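Local coordinates for separin (Saccharomyces cerevisiae, PDB 5U1T), which cleaves the SCC1 subunit of cohesin as a caspase-like cysteine protease, triggering chromosome segregation at the onset of anaphase, at residues I48-Y59 and E97-T105; I71-I82 and Y127-L135. All coordinates share one frame; numbering follows the deposited sequence.

Contact 1 of 2, residues I48-Y59 and E97-T105; sequences ITTVDHSLNSIY and EIIFLFNET
Y59 of helix 48-64 meets E104, just past the end of helix 91-103, in a near-parallel helix pair in the N-terminal part of separase's helical domain, an all-helical array. The two helices run the same way, their segment axes 16° apart and 11.2 Å at closest approach, with helix 69-87 between them in sequence.

Followed outward, Y59 begins with CB beside OE2 of E104. Its CG and CD2 then lie beneath the CB of E104, which sits over one ring face in a CH-pi contact, 4.0 Å from the centroid. T105 CG2 comes obliquely to 3.6 Å from CE1 of Y59. At the tip, OH lies 3.9 Å from L101 CG and is hydrogen-bonded to ND1 of H78 on helix 69-87. A tyrosine suits this place because the long flat ring lies against aliphatic carbons of E104 and T105 while its hydroxyl, in a buried residue, reaches a polar partner. With a leucine here, ND1 of H78 would probably lose its hydroxyl mate, and a gap would be likely to open beside T105.

F100 fills the middle. Its CG is anti to the backbone N (chi1 180°), which carries the ring across to helix 48-64. There N56 CB meets the ring edge, 3.9 Å from CZ, while L55 CB comes in obliquely at 3.9 Å from CE2.

Where the two segments begin, the carboxylates of D52 and E97 come close, OD1 to OE2 2.6 Å. E97 OE1 turns instead to H78 for a hydrogen bond. Beyond F100, nearer the end of the segments, the amide and carboxylate planes of N56 and E104 lie only 22° apart, and N56 ND2 gives E104 OE2 a weak, bent hydrogen bond of 2.5 Å.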
loop_
_atom_site.group_PDB
_atom_site.type_symbol
_atom_site.label_atom_id
_atom_site.label_comp_id
_atom_site.label_asym_id
_atom_site.label_seq_id
_atom_site.Cartn_x
_atom_site.Cartn_y
_atom_site.Cartn_z
ATOM N N ILE A 48 48.725 37.721 26.829
ATOM C CA ILE A 48 48.576 36.276 26.635
ATOM C C ILE A 48 47.110 35.864 26.639
ATOM O O ILE A 48 46.745 34.841 26.072
ATOM C CB ILE A 48 49.335 35.476 27.720
ATOM C CG1 ILE A 48 49.398 33.988 27.366
ATOM C CG2 ILE A 48 48.693 35.669 29.078
ATOM C CD1 ILE A 48 50.348 33.667 26.248
ATOM N N THR A 49 46.274 36.679 27.275
ATOM C CA THR A 49 44.849 36.388 27.389
ATOM C C THR A 49 44.179 36.384 26.011
ATOM O O THR A 49 43.206 35.663 25.788
ATOM C CB THR A 49 44.150 37.400 28.330
ATOM O OG1 THR A 49 44.311 38.726 27.824
ATOM C CG2 THR A 49 44.766 37.344 29.724
ATOM N N THR A 50 44.726 37.168 25.087
ATOM C CA THR A 50 44.290 37.149 23.691
ATOM C C THR A 50 44.511 35.784 23.051
ATOM O O THR A 50 43.657 35.262 22.322
ATOM C CB THR A 50 45.045 38.200 22.867
ATOM O OG1 THR A 50 44.728 39.501 23.364
ATOM C CG2 THR A 50 44.663 38.118 21.411
ATOM N N VAL A 51 45.682 35.219 23.323
ATOM C CA VAL A 51 46.073 33.929 22.778
ATOM C C VAL A 51 45.152 32.841 23.328
ATOM O O VAL A 51 44.688 31.968 22.582
ATOM C CB VAL A 51 47.569 33.614 23.104
ATOM C CG1 VAL A 51 47.906 32.165 22.823
ATOM C CG2 VAL A 51 48.489 34.526 22.309
ATOM N N ASP A 52 44.887 32.917 24.633
ATOM C CA ASP A 52 44.053 31.944 25.325
ATOM C C ASP A 52 42.667 31.920 24.725
ATOM O O ASP A 52 42.049 30.866 24.553
ATOM C CB ASP A 52 43.936 32.282 26.806
ATOM C CG ASP A 52 45.259 32.315 27.506
ATOM O OD1 ASP A 52 46.180 31.582 27.102
ATOM O OD2 ASP A 52 45.382 33.077 28.477
ATOM N N HIS A 53 42.175 33.118 24.453
ATOM C CA HIS A 53 40.890 33.288 23.831
ATOM C C HIS A 53 40.872 32.544 22.502
ATOM O O HIS A 53 40.006 31.688 22.272
ATOM C CB HIS A 53 40.589 34.761 23.630
ATOM C CG HIS A 53 39.199 35.010 23.167
ATOM N ND1 HIS A 53 38.141 35.138 24.042
ATOM C CD2 HIS A 53 38.676 35.089 21.919
ATOM C CE1 HIS A 53 37.029 35.316 23.351
ATOM N NE2 HIS A 53 37.325 35.282 22.063
ATOM N N SER A 54 41.838 32.859 21.635
ATOM C CA SER A 54 41.981 32.155 20.372
ATOM C C SER A 54 42.124 30.663 20.600
ATOM O O SER A 54 41.525 29.877 19.892
ATOM C CB SER A 54 43.168 32.680 19.596
ATOM O OG SER A 54 43.062 34.079 19.445
ATOM N N LEU A 55 42.893 30.270 21.601
ATOM C CA LEU A 55 43.044 28.854 21.920
ATOM C C LEU A 55 41.730 28.185 22.344
ATOM O O LEU A 55 41.330 27.165 21.788
ATOM C CB LEU A 55 44.093 28.676 23.018
ATOM C CG LEU A 55 45.535 28.600 22.513
ATOM C CD1 LEU A 55 46.550 28.562 23.672
ATOM C CD2 LEU A 55 45.656 27.380 21.584
ATOM N N ASN A 56 41.064 28.745 23.343
ATOM C CA ASN A 56 39.823 28.168 23.796
ATOM C C ASN A 56 38.745 28.185 22.708
ATOM O O ASN A 56 37.895 27.302 22.641
ATOM C CB ASN A 56 39.306 28.909 25.013
ATOM C CG ASN A 56 37.970 28.385 25.458
ATOM O OD1 ASN A 56 36.928 28.879 25.036
ATOM N ND2 ASN A 56 37.992 27.345 26.278
ATOM N N SER A 57 38.779 29.216 21.875
ATOM C CA SER A 57 37.834 29.340 20.796
ATOM C C SER A 57 38.015 28.173 19.813
ATOM O O SER A 57 37.047 27.531 19.413
ATOM C CB SER A 57 38.018 30.694 20.129
ATOM O OG SER A 57 37.301 30.762 18.928
ATOM N N ILE A 58 39.263 27.865 19.477
ATOM C CA ILE A 58 39.588 26.790 18.542
ATOM C C ILE A 58 39.362 25.394 19.146
ATOM O O ILE A 58 38.795 24.522 18.487
ATOM C CB ILE A 58 41.057 26.894 18.046
ATOM C CG1 ILE A 58 41.309 28.237 17.353
ATOM C CG2 ILE A 58 41.349 25.800 17.056
ATOM C CD1 ILE A 58 42.802 28.690 17.343
ATOM N N TYR A 59 39.812 25.178 20.380
ATOM C CA TYR A 59 39.610 23.889 21.044
ATOM C C TYR A 59 38.120 23.550 21.116
ATOM O O TYR A 59 37.742 22.399 21.017
ATOM C CB TYR A 59 40.194 23.887 22.462
ATOM C CG TYR A 59 41.695 23.698 22.593
ATOM C CD1 TYR A 59 42.336 22.563 22.096
ATOM C CD2 TYR A 59 42.468 24.635 23.266
ATOM C CE1 TYR A 59 43.702 22.394 22.229
ATOM C CE2 TYR A 59 43.827 24.474 23.405
ATOM C CZ TYR A 59 44.443 23.355 22.889
ATOM O OH TYR A 59 45.808 23.210 23.051
ATOM N N GLU A 97 49.338 27.564 31.837
ATOM C CA GLU A 97 49.152 27.207 30.431
ATOM C C GLU A 97 49.106 25.693 30.199
ATOM O O GLU A 97 48.355 25.225 29.340
ATOM C CB GLU A 97 50.253 27.801 29.561
ATOM C CG GLU A 97 50.035 29.240 29.201
ATOM C CD GLU A 97 48.841 29.426 28.315
ATOM O OE1 GLU A 97 48.420 28.441 27.655
ATOM O OE2 GLU A 97 48.320 30.558 28.278
ATOM N N ILE A 98 49.914 24.946 30.950
ATOM C CA ILE A 98 49.939 23.487 30.896
ATOM C C ILE A 98 48.583 22.927 31.318
ATOM O O ILE A 98 47.959 22.121 30.612
ATOM C CB ILE A 98 51.056 22.908 31.813
ATOM C CG1 ILE A 98 52.446 23.118 31.189
ATOM C CG2 ILE A 98 50.804 21.446 32.158
ATOM C CD1 ILE A 98 53.550 22.331 31.857
ATOM N N ILE A 99 48.141 23.367 32.490
ATOM C CA ILE A 99 46.824 23.027 33.019
ATOM C C ILE A 99 45.685 23.368 32.025
ATOM O O ILE A 99 44.801 22.549 31.796
ATOM C CB ILE A 99 46.632 23.730 34.385
ATOM C CG1 ILE A 99 47.545 23.047 35.397
ATOM C CG2 ILE A 99 45.182 23.692 34.843
ATOM C CD1 ILE A 99 47.756 23.823 36.694
ATOM N N PHE A 100 45.754 24.557 31.429
ATOM C CA PHE A 100 44.811 25.016 30.416
ATOM C C PHE A 100 44.784 24.067 29.217
ATOM O O PHE A 100 43.717 23.628 28.795
ATOM C CB PHE A 100 45.185 26.434 29.988
ATOM C CG PHE A 100 44.293 27.032 28.933
ATOM C CD1 PHE A 100 42.917 26.864 28.972
ATOM C CD2 PHE A 100 44.840 27.822 27.914
ATOM C CE1 PHE A 100 42.091 27.447 27.986
ATOM C CE2 PHE A 100 44.028 28.411 26.937
ATOM C CZ PHE A 100 42.650 28.220 26.972
ATOM N N LEU A 101 45.966 23.730 28.702
ATOM C CA LEU A 101 46.105 22.814 27.579
ATOM C C LEU A 101 45.433 21.471 27.893
ATOM O O LEU A 101 44.720 20.881 27.046
ATOM C CB LEU A 101 47.593 22.611 27.232
ATOM C CG LEU A 101 47.950 21.754 26.002
ATOM C CD1 LEU A 101 49.293 22.163 25.402
ATOM C CD2 LEU A 101 47.942 20.244 26.307
ATOM N N PHE A 102 45.667 20.994 29.111
ATOM C CA PHE A 102 45.158 19.701 29.520
ATOM C C PHE A 102 43.648 19.727 29.702
ATOM O O PHE A 102 42.957 18.809 29.273
ATOM C CB PHE A 102 45.809 19.254 30.804
ATOM C CG PHE A 102 45.415 17.883 31.232
ATOM C CD1 PHE A 102 46.123 16.784 30.794
ATOM C CD2 PHE A 102 44.348 17.686 32.094
ATOM C CE1 PHE A 102 45.775 15.514 31.202
ATOM C CE2 PHE A 102 43.992 16.416 32.509
ATOM C CZ PHE A 102 44.708 15.328 32.062
ATOM N N ASN A 103 43.149 20.784 30.334
ATOM C CA ASN A 103 41.735 20.882 30.639
ATOM C C ASN A 103 40.880 20.974 29.376
ATOM O O ASN A 103 39.770 20.478 29.343
ATOM C CB ASN A 103 41.475 22.074 31.550
ATOM C CG ASN A 103 41.828 21.783 32.981
ATOM O OD1 ASN A 103 41.987 20.627 33.378
ATOM N ND2 ASN A 103 41.962 22.827 33.769
ATOM N N GLU A 104 41.438 21.577 28.336
ATOM C CA GLU A 104 40.743 21.784 27.093
ATOM C C GLU A 104 40.724 20.546 26.224
ATOM O O GLU A 104 40.167 20.578 25.152
ATOM C CB GLU A 104 41.390 22.916 26.316
ATOM C CG GLU A 104 41.339 24.252 26.986
ATOM C CD GLU A 104 40.015 24.941 26.786
ATOM O OE1 GLU A 104 39.092 24.693 27.578
ATOM O OE2 GLU A 104 39.876 25.734 25.841
ATOM N N THR A 105 41.319 19.451 26.677
ATOM C CA THR A 105 41.540 18.316 25.782
ATOM C C THR A 105 41.295 16.974 26.466
ATOM O O THR A 105 41.653 15.929 25.929
ATOM C CB THR A 105 42.987 18.335 25.211
ATOM O OG1 THR A 105 43.943 18.475 26.291
ATOM C CG2 THR A 105 43.175 19.491 24.232
#

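Contact 2 of 2, residues I71-I82 and Y127-L135; sequences INSTVKQHLMII and YYLSNLKIL
N72 lays its side-chain amide flat on the ring of Y127 where two near-parallel helices of the helical domain's all-helical array begin to pack. Helices 69-87 and 129-142 run side by side, their segment axes 12° apart. Y128 holds the N-cap position of the second helix, and Y127 precedes it.

This stack forms the partly exposed side of the contact. Amide and ring planes differ by 8°, and N72 ND2 lies 3.2 Å above the plane, over the ring centre. Because the groups are stacked, the N-H bonds run alongside the ring and do not point into it. Asparagine suits the spot, offering a flat polar group that can cover an aromatic face. The opposite face of Y127 is backed by CD2 of Y128, 3.8 Å above the plane and toward its rim. V75 is beta-branched and compact; its chi1 of 156° turns CG1 to the Y128 ring, 3.8 Å from CD2, and CG2 to Y127 OH.

Farther along, the contact is buried and purely aliphatic, packed round L79. Its CD2 meets L135 CD1 at 3.8 Å and L132 CD1 at 4.1 Å, the side chain crossing both leucines at about a right angle. I82 sits more loosely, reaching L135 only at 4.3 Å, from CG2 to CD1. This side also borders another protein chain, whose apolar side chains pack against L79 and N131. Back at the asparagine, the amide has a second tie: its OD1 accepts a hydrogen bond from NH2 of R466.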
loop_
_atom_site.group_PDB
_atom_site.type_symbol
_atom_site.label_atom_id
_atom_site.label_comp_id
_atom_site.label_asym_id
_atom_site.label_seq_id
_atom_site.Cartn_x
_atom_site.Cartn_y
_atom_site.Cartn_z
ATOM N N ILE A 71 42.999 19.131 16.624
ATOM C CA ILE A 71 43.349 19.348 18.010
ATOM C C ILE A 71 44.857 19.107 18.181
ATOM O O ILE A 71 45.545 19.856 18.868
ATOM C CB ILE A 71 42.524 18.445 18.940
ATOM C CG1 ILE A 71 41.046 18.770 18.803
ATOM C CG2 ILE A 71 42.897 18.669 20.375
ATOM C CD1 ILE A 71 40.156 17.739 19.439
ATOM N N ASN A 72 45.376 18.076 17.522
ATOM C CA ASN A 72 46.799 17.748 17.616
ATOM C C ASN A 72 47.680 18.893 17.168
ATOM O O ASN A 72 48.704 19.218 17.797
ATOM C CB ASN A 72 47.138 16.528 16.758
ATOM C CG ASN A 72 46.320 15.315 17.112
ATOM O OD1 ASN A 72 45.083 15.369 17.197
ATOM N ND2 ASN A 72 47.003 14.200 17.319
ATOM N N SER A 73 47.303 19.487 16.045
ATOM C CA SER A 73 48.135 20.501 15.449
ATOM C C SER A 73 48.053 21.769 16.302
ATOM O O SER A 73 49.026 22.528 16.381
ATOM C CB SER A 73 47.723 20.750 14.003
ATOM O OG SER A 73 46.729 21.742 13.959
ATOM N N THR A 74 46.917 21.957 16.975
ATOM C CA THR A 74 46.704 23.076 17.904
ATOM C C THR A 74 47.479 22.911 19.221
ATOM O O THR A 74 48.059 23.862 19.747
ATOM C CB THR A 74 45.195 23.233 18.215
ATOM O OG1 THR A 74 44.516 23.642 17.027
ATOM C CG2 THR A 74 44.938 24.266 19.305
ATOM N N VAL A 75 47.463 21.695 19.756
ATOM C CA VAL A 75 48.218 21.340 20.943
ATOM C C VAL A 75 49.716 21.574 20.721
ATOM O O VAL A 75 50.436 22.027 21.617
ATOM C CB VAL A 75 47.934 19.871 21.324
ATOM C CG1 VAL A 75 49.056 19.257 22.134
ATOM C CG2 VAL A 75 46.609 19.782 22.066
ATOM N N LYS A 76 50.168 21.287 19.504
ATOM C CA LYS A 76 51.559 21.458 19.127
ATOM C C LYS A 76 51.975 22.921 19.232
ATOM O O LYS A 76 53.060 23.251 19.761
ATOM C CB LYS A 76 51.784 20.936 17.706
ATOM C CG LYS A 76 53.204 20.500 17.434
ATOM C CD LYS A 76 53.540 20.619 15.969
ATOM C CE LYS A 76 55.048 20.690 15.791
ATOM N NZ LYS A 76 55.412 20.118 14.479
ATOM N N GLN A 77 51.106 23.797 18.743
ATOM C CA GLN A 77 51.309 25.233 18.914
ATOM C C GLN A 77 51.311 25.619 20.383
ATOM O O GLN A 77 52.135 26.427 20.843
ATOM C CB GLN A 77 50.230 26.012 18.172
ATOM C CG GLN A 77 50.461 26.052 16.683
ATOM C CD GLN A 77 49.251 26.501 15.927
ATOM O OE1 GLN A 77 49.315 26.689 14.714
ATOM N NE2 GLN A 77 48.123 26.669 16.625
ATOM N N HIS A 78 50.384 25.020 21.115
ATOM C CA HIS A 78 50.204 25.339 22.518
ATOM C C HIS A 78 51.451 24.921 23.325
ATOM O O HIS A 78 51.905 25.655 24.215
ATOM C CB HIS A 78 48.936 24.659 23.031
ATOM C CG HIS A 78 48.373 25.268 24.278
ATOM N ND1 HIS A 78 47.116 24.972 24.742
ATOM C CD2 HIS A 78 48.912 26.142 25.159
ATOM C CE1 HIS A 78 46.889 25.646 25.857
ATOM N NE2 HIS A 78 47.965 26.355 26.134
ATOM N N LEU A 79 51.996 23.746 22.996
ATOM C CA LEU A 79 53.207 23.233 23.637
ATOM C C LEU A 79 54.371 24.171 23.399
ATOM O O LEU A 79 55.181 24.391 24.286
ATOM C CB LEU A 79 53.561 21.848 23.118
ATOM C CG LEU A 79 52.718 20.693 23.629
ATOM C CD1 LEU A 79 53.267 19.378 23.109
ATOM C CD2 LEU A 79 52.652 20.708 25.140
ATOM N N MET A 80 54.431 24.734 22.198
ATOM C CA MET A 80 55.469 25.688 21.871
ATOM C C MET A 80 55.288 26.974 22.668
ATOM O O MET A 80 56.260 27.603 23.058
ATOM C CB MET A 80 55.487 25.985 20.370
ATOM C CG MET A 80 56.780 26.668 19.887
ATOM S SD MET A 80 58.319 25.836 20.402
ATOM C CE MET A 80 59.594 26.907 19.713
ATOM N N ILE A 81 54.044 27.357 22.919
ATOM C CA ILE A 81 53.749 28.541 23.735
ATOM C C ILE A 81 54.256 28.371 25.163
ATOM O O ILE A 81 54.850 29.287 25.743
ATOM C CB ILE A 81 52.240 28.831 23.755
ATOM C CG1 ILE A 81 51.808 29.335 22.375
ATOM C CG2 ILE A 81 51.891 29.823 24.865
ATOM C CD1 ILE A 81 50.366 29.625 22.254
ATOM N N ILE A 82 54.019 27.185 25.711
ATOM C CA ILE A 82 54.471 26.844 27.048
ATOM C C ILE A 82 56.005 26.901 27.158
ATOM O O ILE A 82 56.525 27.516 28.091
ATOM C CB ILE A 82 53.937 25.442 27.464
ATOM C CG1 ILE A 82 52.409 25.487 27.588
ATOM C CG2 ILE A 82 54.573 24.953 28.770
ATOM C CD1 ILE A 82 51.749 24.128 27.741
ATOM N N TYR A 127 49.346 11.458 22.596
ATOM C CA TYR A 127 50.308 11.997 21.647
ATOM C C TYR A 127 51.047 13.235 22.182
ATOM O O TYR A 127 51.856 13.815 21.480
ATOM C CB TYR A 127 49.593 12.322 20.324
ATOM C CG TYR A 127 48.523 13.398 20.395
ATOM C CD1 TYR A 127 48.848 14.739 20.192
ATOM C CD2 TYR A 127 47.184 13.082 20.652
ATOM C CE1 TYR A 127 47.875 15.734 20.243
ATOM C CE2 TYR A 127 46.190 14.077 20.695
ATOM C CZ TYR A 127 46.545 15.397 20.483
ATOM O OH TYR A 127 45.603 16.399 20.530
ATOM N N TYR A 128 50.759 13.651 23.412
ATOM C CA TYR A 128 51.485 14.774 24.017
ATOM C C TYR A 128 51.750 14.608 25.526
ATOM O O TYR A 128 52.608 15.302 26.084
ATOM C CB TYR A 128 50.729 16.099 23.785
ATOM C CG TYR A 128 49.435 16.257 24.586
ATOM C CD1 TYR A 128 49.460 16.613 25.937
ATOM C CD2 TYR A 128 48.193 16.051 23.991
ATOM C CE1 TYR A 128 48.282 16.744 26.671
ATOM C CE2 TYR A 128 47.014 16.198 24.712
ATOM C CZ TYR A 128 47.060 16.545 26.054
ATOM O OH TYR A 128 45.891 16.694 26.787
ATOM N N LEU A 129 51.003 13.710 26.169
ATOM C CA LEU A 129 50.966 13.617 27.629
ATOM C C LEU A 129 52.367 13.463 28.231
ATOM O O LEU A 129 52.738 14.177 29.161
ATOM C CB LEU A 129 50.069 12.451 28.074
ATOM C CG LEU A 129 49.946 12.312 29.599
ATOM C CD1 LEU A 129 49.287 13.544 30.215
ATOM C CD2 LEU A 129 49.204 11.052 29.989
ATOM N N SER A 130 53.106 12.504 27.687
ATOM C CA SER A 130 54.530 12.336 27.913
ATOM C C SER A 130 55.281 13.658 27.944
ATOM O O SER A 130 55.936 13.973 28.932
ATOM C CB SER A 130 55.108 11.430 26.824
ATOM O OG SER A 130 56.503 11.633 26.636
ATOM N N ASN A 131 55.182 14.441 26.878
ATOM C CA ASN A 131 55.943 15.676 26.830
ATOM C C ASN A 131 55.371 16.748 27.753
ATOM O O ASN A 131 56.115 17.611 28.232
ATOM C CB ASN A 131 56.032 16.190 25.397
ATOM C CG ASN A 131 56.695 15.188 24.468
ATOM O OD1 ASN A 131 57.779 14.650 24.759
ATOM N ND2 ASN A 131 56.027 14.898 23.359
ATOM N N LEU A 132 54.066 16.697 28.019
ATOM C CA LEU A 132 53.455 17.658 28.932
ATOM C C LEU A 132 54.040 17.489 30.339
ATOM O O LEU A 132 54.427 18.450 30.984
ATOM C CB LEU A 132 51.926 17.497 28.952
ATOM C CG LEU A 132 51.135 18.609 29.658
ATOM C CD1 LEU A 132 51.303 19.966 28.961
ATOM C CD2 LEU A 132 49.656 18.250 29.809
ATOM N N LYS A 133 54.118 16.244 30.787
ATOM C CA LYS A 133 54.633 15.920 32.096
ATOM C C LYS A 133 56.108 16.341 32.268
ATOM O O LYS A 133 56.522 16.810 33.345
ATOM C CB LYS A 133 54.457 14.422 32.349
ATOM C CG LYS A 133 53.004 13.987 32.427
ATOM C CD LYS A 133 52.838 12.589 33.004
ATOM C CE LYS A 133 51.365 12.179 33.079
ATOM N NZ LYS A 133 51.192 10.951 33.900
ATOM N N ILE A 134 56.894 16.188 31.203
ATOM C CA ILE A 134 58.287 16.610 31.212
ATOM C C ILE A 134 58.359 18.133 31.361
ATOM O O ILE A 134 59.232 18.655 32.075
ATOM C CB ILE A 134 59.053 16.136 29.919
ATOM C CG1 ILE A 134 59.145 14.611 29.867
ATOM C CG2 ILE A 134 60.458 16.703 29.876
ATOM C CD1 ILE A 134 59.797 14.088 28.635
ATOM N N LEU A 135 57.446 18.848 30.710
ATOM C CA LEU A 135 57.403 20.302 30.852
ATOM C C LEU A 135 57.002 20.686 32.284
ATOM O O LEU A 135 57.553 21.620 32.866
ATOM C CB LEU A 135 56.452 20.923 29.832
ATOM C CG LEU A 135 56.812 20.665 28.358
ATOM C CD1 LEU A 135 55.659 21.006 27.383
ATOM C CD2 LEU A 135 58.045 21.441 28.002
#

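The two contacts interlock: their segments alternate along the chain, their centres are 12 Å apart, and each joins a near-parallel pair of helices. H78 of segment 71-82 links both halves of contact 1, with one ring nitrogen to each, and its CE1 packs 3.4 Å from L101 CB. A probable hydrogen bond, 2.7 Å from T105 OG1 to Y128 OH, ties the segments 97-105 and 127-135. L101 packs beside it, its CD2 3.5 Å from Y128 CE1. Both contacts lie far out in the helical domain, their centres about 58 and 61 Å from the centre of the chain, away from C1497, the catalytic cysteine inferred from related proteases.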